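Local coordinates for glycerol dehydrogenase (Bacillus coagulans, PDB 6CSJ), which probably oxidises glycerol and related polyols and, as this engineered double mutant, has acquired a D-lactate dehydrogenase activity, at residues Met1-Ile12 with Thr189-Ala201. The protein carries 2 engineered substitutions. Numbering follows the deposited sequence.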
loop_
_atom_site.group_PDB
_atom_site.type_symbol
_atom_site.label_atom_id
_atom_site.label_comp_id
_atom_site.label_asym_id
_atom_site.label_seq_id
_atom_site.Cartn_x
_atom_site.Cartn_y
_atom_site.Cartn_z
ATOM N N MET A 1 -2.297 -12.823 -24.878
ATOM C CA MET A 1 -0.817 -13.053 -24.837
ATOM C C MET A 1 0.067 -11.819 -24.499
ATOM O O MET A 1 1.279 -11.948 -24.390
ATOM C CB MET A 1 -0.359 -13.699 -26.166
ATOM C CG MET A 1 -0.488 -15.231 -26.170
ATOM S SD MET A 1 -0.190 -16.158 -27.707
ATOM C CE MET A 1 1.303 -15.517 -28.435
ATOM N N THR A 2 -0.535 -10.648 -24.317
ATOM C CA THR A 2 0.188 -9.415 -24.018
ATOM C C THR A 2 0.693 -9.365 -22.573
ATOM O O THR A 2 -0.028 -9.732 -21.641
ATOM C CB THR A 2 -0.717 -8.183 -24.275
ATOM O OG1 THR A 2 -1.194 -8.225 -25.617
ATOM C CG2 THR A 2 0.033 -6.853 -24.074
ATOM N N LYS A 3 1.929 -8.889 -22.401
ATOM C CA LYS A 3 2.509 -8.627 -21.070
ATOM C C LYS A 3 2.609 -7.107 -20.895
ATOM O O LYS A 3 2.995 -6.393 -21.832
ATOM C CB LYS A 3 3.891 -9.260 -20.925
ATOM C CG LYS A 3 3.922 -10.792 -21.072
ATOM C CD LYS A 3 5.302 -11.337 -21.466
ATOM C CE LYS A 3 5.332 -12.297 -22.701
ATOM N NZ LYS A 3 4.758 -11.541 -23.868
ATOM N N ILE A 4 2.232 -6.619 -19.709
ATOM C CA ILE A 4 2.294 -5.195 -19.392
ATOM C C ILE A 4 2.954 -5.001 -18.028
ATOM O O ILE A 4 2.662 -5.731 -17.071
ATOM C CB ILE A 4 0.890 -4.525 -19.385
ATOM C CG1 ILE A 4 0.169 -4.750 -20.726
ATOM C CG2 ILE A 4 1.010 -3.025 -19.099
ATOM C CD1 ILE A 4 -1.268 -4.251 -20.757
ATOM N N ILE A 5 3.848 -4.013 -17.958
ATOM C CA ILE A 5 4.358 -3.490 -16.680
ATOM C C ILE A 5 4.138 -1.984 -16.721
ATOM O O ILE A 5 4.411 -1.333 -17.735
ATOM C CB ILE A 5 5.842 -3.864 -16.397
ATOM C CG1 ILE A 5 6.273 -3.372 -15.005
ATOM C CG2 ILE A 5 6.801 -3.339 -17.463
ATOM C CD1 ILE A 5 7.598 -3.944 -14.533
ATOM N N THR A 6 3.589 -1.461 -15.629
ATOM C CA THR A 6 3.316 -0.043 -15.482
ATOM C C THR A 6 4.096 0.511 -14.298
ATOM O O THR A 6 4.459 -0.227 -13.382
ATOM C CB THR A 6 1.823 0.233 -15.259
ATOM O OG1 THR A 6 1.441 -0.246 -13.970
ATOM C CG2 THR A 6 0.984 -0.437 -16.320
ATOM N N SER A 7 4.325 1.823 -14.322
ATOM C CA SER A 7 5.153 2.476 -13.316
ATOM C C SER A 7 4.848 3.967 -13.226
ATOM O O SER A 7 4.399 4.579 -14.211
ATOM C CB SER A 7 6.634 2.273 -13.690
ATOM O OG SER A 7 7.527 2.965 -12.834
ATOM N N PRO A 8 5.111 4.568 -12.048
ATOM C CA PRO A 8 5.298 6.016 -12.030
ATOM C C PRO A 8 6.407 6.399 -12.985
ATOM O O PRO A 8 7.289 5.595 -13.252
ATOM C CB PRO A 8 5.723 6.314 -10.589
ATOM C CG PRO A 8 5.273 5.140 -9.798
ATOM C CD PRO A 8 5.294 3.965 -10.718
ATOM N N SER A 9 6.343 7.604 -13.532
ATOM C CA SER A 9 7.372 8.069 -14.453
ATOM C C SER A 9 8.708 8.255 -13.723
ATOM O O SER A 9 9.763 8.017 -14.303
ATOM C CB SER A 9 6.952 9.355 -15.151
ATOM O OG SER A 9 7.886 9.654 -16.178
ATOM N N LYS A 10 8.645 8.680 -12.462
ATOM C CA LYS A 10 9.820 8.785 -11.606
ATOM C C LYS A 10 9.459 8.391 -10.179
ATOM O O LYS A 10 8.396 8.771 -9.680
ATOM C CB LYS A 10 10.382 10.210 -11.594
ATOM C CG LYS A 10 10.682 10.810 -12.959
ATOM C CD LYS A 10 11.578 12.030 -12.834
ATOM C CE LYS A 10 11.599 12.863 -14.107
ATOM N NZ LYS A 10 12.020 12.149 -15.340
ATOM N N PHE A 11 10.343 7.620 -9.540
ATOM C CA PHE A 11 10.239 7.332 -8.114
ATOM C C PHE A 11 11.518 7.866 -7.471
ATOM O O PHE A 11 12.621 7.473 -7.858
ATOM C CB PHE A 11 10.020 5.834 -7.841
ATOM C CG PHE A 11 10.219 5.445 -6.406
ATOM C CD1 PHE A 11 11.464 5.048 -5.968
ATOM C CD2 PHE A 11 9.173 5.491 -5.484
ATOM C CE1 PHE A 11 11.685 4.721 -4.630
ATOM C CE2 PHE A 11 9.366 5.128 -4.168
ATOM C CZ PHE A 11 10.626 4.750 -3.734
ATOM N N ILE A 12 11.348 8.752 -6.487
ATOM C CA ILE A 12 12.425 9.594 -5.951
ATOM C C ILE A 12 12.456 9.437 -4.435
ATOM O O ILE A 12 11.433 9.636 -3.771
ATOM C CB ILE A 12 12.148 11.067 -6.316
ATOM C CG1 ILE A 12 12.238 11.272 -7.831
ATOM C CG2 ILE A 12 13.094 12.029 -5.591
ATOM C CD1 ILE A 12 11.306 12.350 -8.328
ATOM N N THR A 189 -2.974 -9.075 -14.487
ATOM C CA THR A 189 -2.724 -8.161 -13.374
ATOM C C THR A 189 -3.576 -6.880 -13.478
ATOM O O THR A 189 -4.226 -6.643 -14.506
ATOM C CB THR A 189 -1.225 -7.790 -13.353
ATOM O OG1 THR A 189 -0.901 -6.941 -14.469
ATOM C CG2 THR A 189 -0.371 -9.047 -13.439
ATOM N N MET A 190 -3.548 -6.049 -12.434
ATOM C CA MET A 190 -4.135 -4.694 -12.499
ATOM C C MET A 190 -3.562 -3.832 -13.641
ATOM O O MET A 190 -4.249 -2.965 -14.167
ATOM C CB MET A 190 -3.964 -3.935 -11.165
ATOM C CG MET A 190 -4.800 -4.421 -9.995
ATOM S SD MET A 190 -6.574 -4.405 -10.343
ATOM C CE MET A 190 -6.953 -2.661 -10.590
ATOM N N ALA A 191 -2.312 -4.067 -14.024
ATOM C CA ALA A 191 -1.716 -3.396 -15.184
ATOM C C ALA A 191 -2.339 -3.809 -16.527
ATOM O O ALA A 191 -2.075 -3.163 -17.539
ATOM C CB ALA A 191 -0.211 -3.631 -15.215
ATOM N N GLY A 192 -3.105 -4.909 -16.547
ATOM C CA GLY A 192 -3.968 -5.251 -17.685
ATOM C C GLY A 192 -3.478 -6.344 -18.622
ATOM O O GLY A 192 -4.114 -6.615 -19.643
ATOM N N GLY A 193 -2.350 -6.973 -18.298
ATOM C CA GLY A 193 -1.835 -8.079 -19.091
ATOM C C GLY A 193 -1.302 -9.186 -18.208
ATOM O O GLY A 193 -1.532 -9.196 -16.989
ATOM N N ARG A 194 -0.564 -10.093 -18.828
ATOM C CA ARG A 194 0.176 -11.119 -18.099
ATOM C C ARG A 194 1.465 -10.540 -17.487
ATOM O O ARG A 194 1.847 -9.392 -17.762
ATOM C CB ARG A 194 0.440 -12.335 -19.014
ATOM C CG ARG A 194 -0.855 -12.997 -19.465
ATOM C CD ARG A 194 -0.633 -14.332 -20.155
ATOM N NE ARG A 194 0.220 -14.178 -21.327
ATOM C CZ ARG A 194 1.316 -14.892 -21.620
ATOM N NH1 ARG A 194 1.734 -15.909 -20.869
ATOM N NH2 ARG A 194 1.984 -14.614 -22.747
ATOM N N VAL A 195 2.114 -11.352 -16.656
ATOM C CA VAL A 195 3.204 -10.894 -15.796
ATOM C C VAL A 195 4.547 -10.880 -16.531
ATOM O O VAL A 195 4.981 -11.889 -17.064
ATOM C CB VAL A 195 3.306 -11.745 -14.517
ATOM C CG1 VAL A 195 4.469 -11.287 -13.639
ATOM C CG2 VAL A 195 1.997 -11.703 -13.729
ATOM N N THR A 196 5.195 -9.712 -16.543
ATOM C CA THR A 196 6.558 -9.568 -17.074
ATOM C C THR A 196 7.590 -10.215 -16.145
ATOM O O THR A 196 7.345 -10.384 -14.942
ATOM C CB THR A 196 6.956 -8.084 -17.241
ATOM O OG1 THR A 196 6.837 -7.396 -15.978
ATOM C CG2 THR A 196 6.081 -7.405 -18.289
ATOM N N GLU A 197 8.751 -10.542 -16.710
ATOM C CA GLU A 197 9.895 -10.979 -15.917
ATOM C C GLU A 197 10.373 -9.879 -14.954
ATOM O O GLU A 197 10.743 -10.167 -13.804
ATOM C CB GLU A 197 11.041 -11.434 -16.829
ATOM C CG GLU A 197 10.727 -12.669 -17.672
ATOM C CD GLU A 197 10.165 -13.836 -16.848
ATOM O OE1 GLU A 197 10.710 -14.149 -15.763
ATOM O OE2 GLU A 197 9.152 -14.432 -17.273
ATOM N N ALA A 198 10.328 -8.620 -15.413
ATOM C CA ALA A 198 10.667 -7.474 -14.565
ATOM C C ALA A 198 9.821 -7.427 -13.283
ATOM O O ALA A 198 10.364 -7.269 -12.191
ATOM C CB ALA A 198 10.530 -6.173 -15.337
ATOM N N ALA A 199 8.508 -7.596 -13.407
ATOM C CA ALA A 199 7.616 -7.474 -12.244
ATOM C C ALA A 199 7.799 -8.585 -11.209
ATOM O O ALA A 199 7.786 -8.324 -10.000
ATOM C CB ALA A 199 6.159 -7.408 -12.693
ATOM N N ILE A 200 7.965 -9.821 -11.676
ATOM C CA ILE A 200 8.183 -10.956 -10.765
ATOM C C ILE A 200 9.556 -10.830 -10.078
ATOM O O ILE A 200 9.679 -11.106 -8.886
ATOM C CB ILE A 200 7.943 -12.340 -11.464
ATOM C CG1 ILE A 200 7.819 -13.472 -10.450
ATOM C CG2 ILE A 200 9.039 -12.693 -12.458
ATOM C CD1 ILE A 200 6.593 -13.381 -9.573
ATOM N N ALA A 201 10.560 -10.359 -10.809
ATOM C CA ALA A 201 11.880 -10.076 -10.228
ATOM C C ALA A 201 11.839 -8.988 -9.140
ATOM O O ALA A 201 12.476 -9.132 -8.099
ATOM C CB ALA A 201 12.863 -9.695 -11.319
HETATM O O HOH W 1 4.204 -7.174 -15.431
HETATM O O HOH W 2 0.596 -7.292 -16.689
#
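Arg194 and Lys3 form a single beta bridge, their CA atoms 4.5 Å apart, that ties the N-terminal arm to the loop before helix 197-221. Arg194 N donates to Thr2 O at 2.9 Å (165°) in the carbonyl plane; the return bond, Ile4 N to Arg194 O, is weak. The Arg194 side chain then runs back along the arm. CB and CG pass beside Thr2 O; a bend at chi3 (-59°) carries NE past Met1 CA and brings NH2 to Met1 O at 3.2 Å. That oxygen sits at the edge of the guanidinium, near its plane, whereas the donor stands above the Met1 carbonyl plane. NH1 hydrogen-bonds Asn186 OD1, so two nitrogens are engaged. With an alanine here the guanidinium is gone, and the Met1 end would probably be freer to move, though the backbone bridge could persist.

Ile4 CD1 packs against Ala191 O at 3.5 Å and against Gly192 C; a CB on Gly193 would clash with Thr2 O. Thr196, the N-cap, accepts from Ala199 N through OG1 and lays CG2 3.9 Å from Lys3 CB. Ile5 crosses it at about a right angle, its extended chain putting CD1 3.8 Å from Ala198 CB. Farther along, Thr6 CG2 meets Ala191 CB at 3.6 Å.

Two waters donate to Ile4 O: one accepts from Thr196 N, the other accepts from Thr189 OG1 and also donates to Arg194 O. Lys3 NZ and Arg194 NH2, 4.3 Å apart, probably disfavour each other. Carbonyls gripped by Arg194, water bridges and Ile and Thr contacts thus lay the arm, which leads into edge strand 10-14 of the parallel sheet, along loop 189-196 and the first turn of helix 197-221.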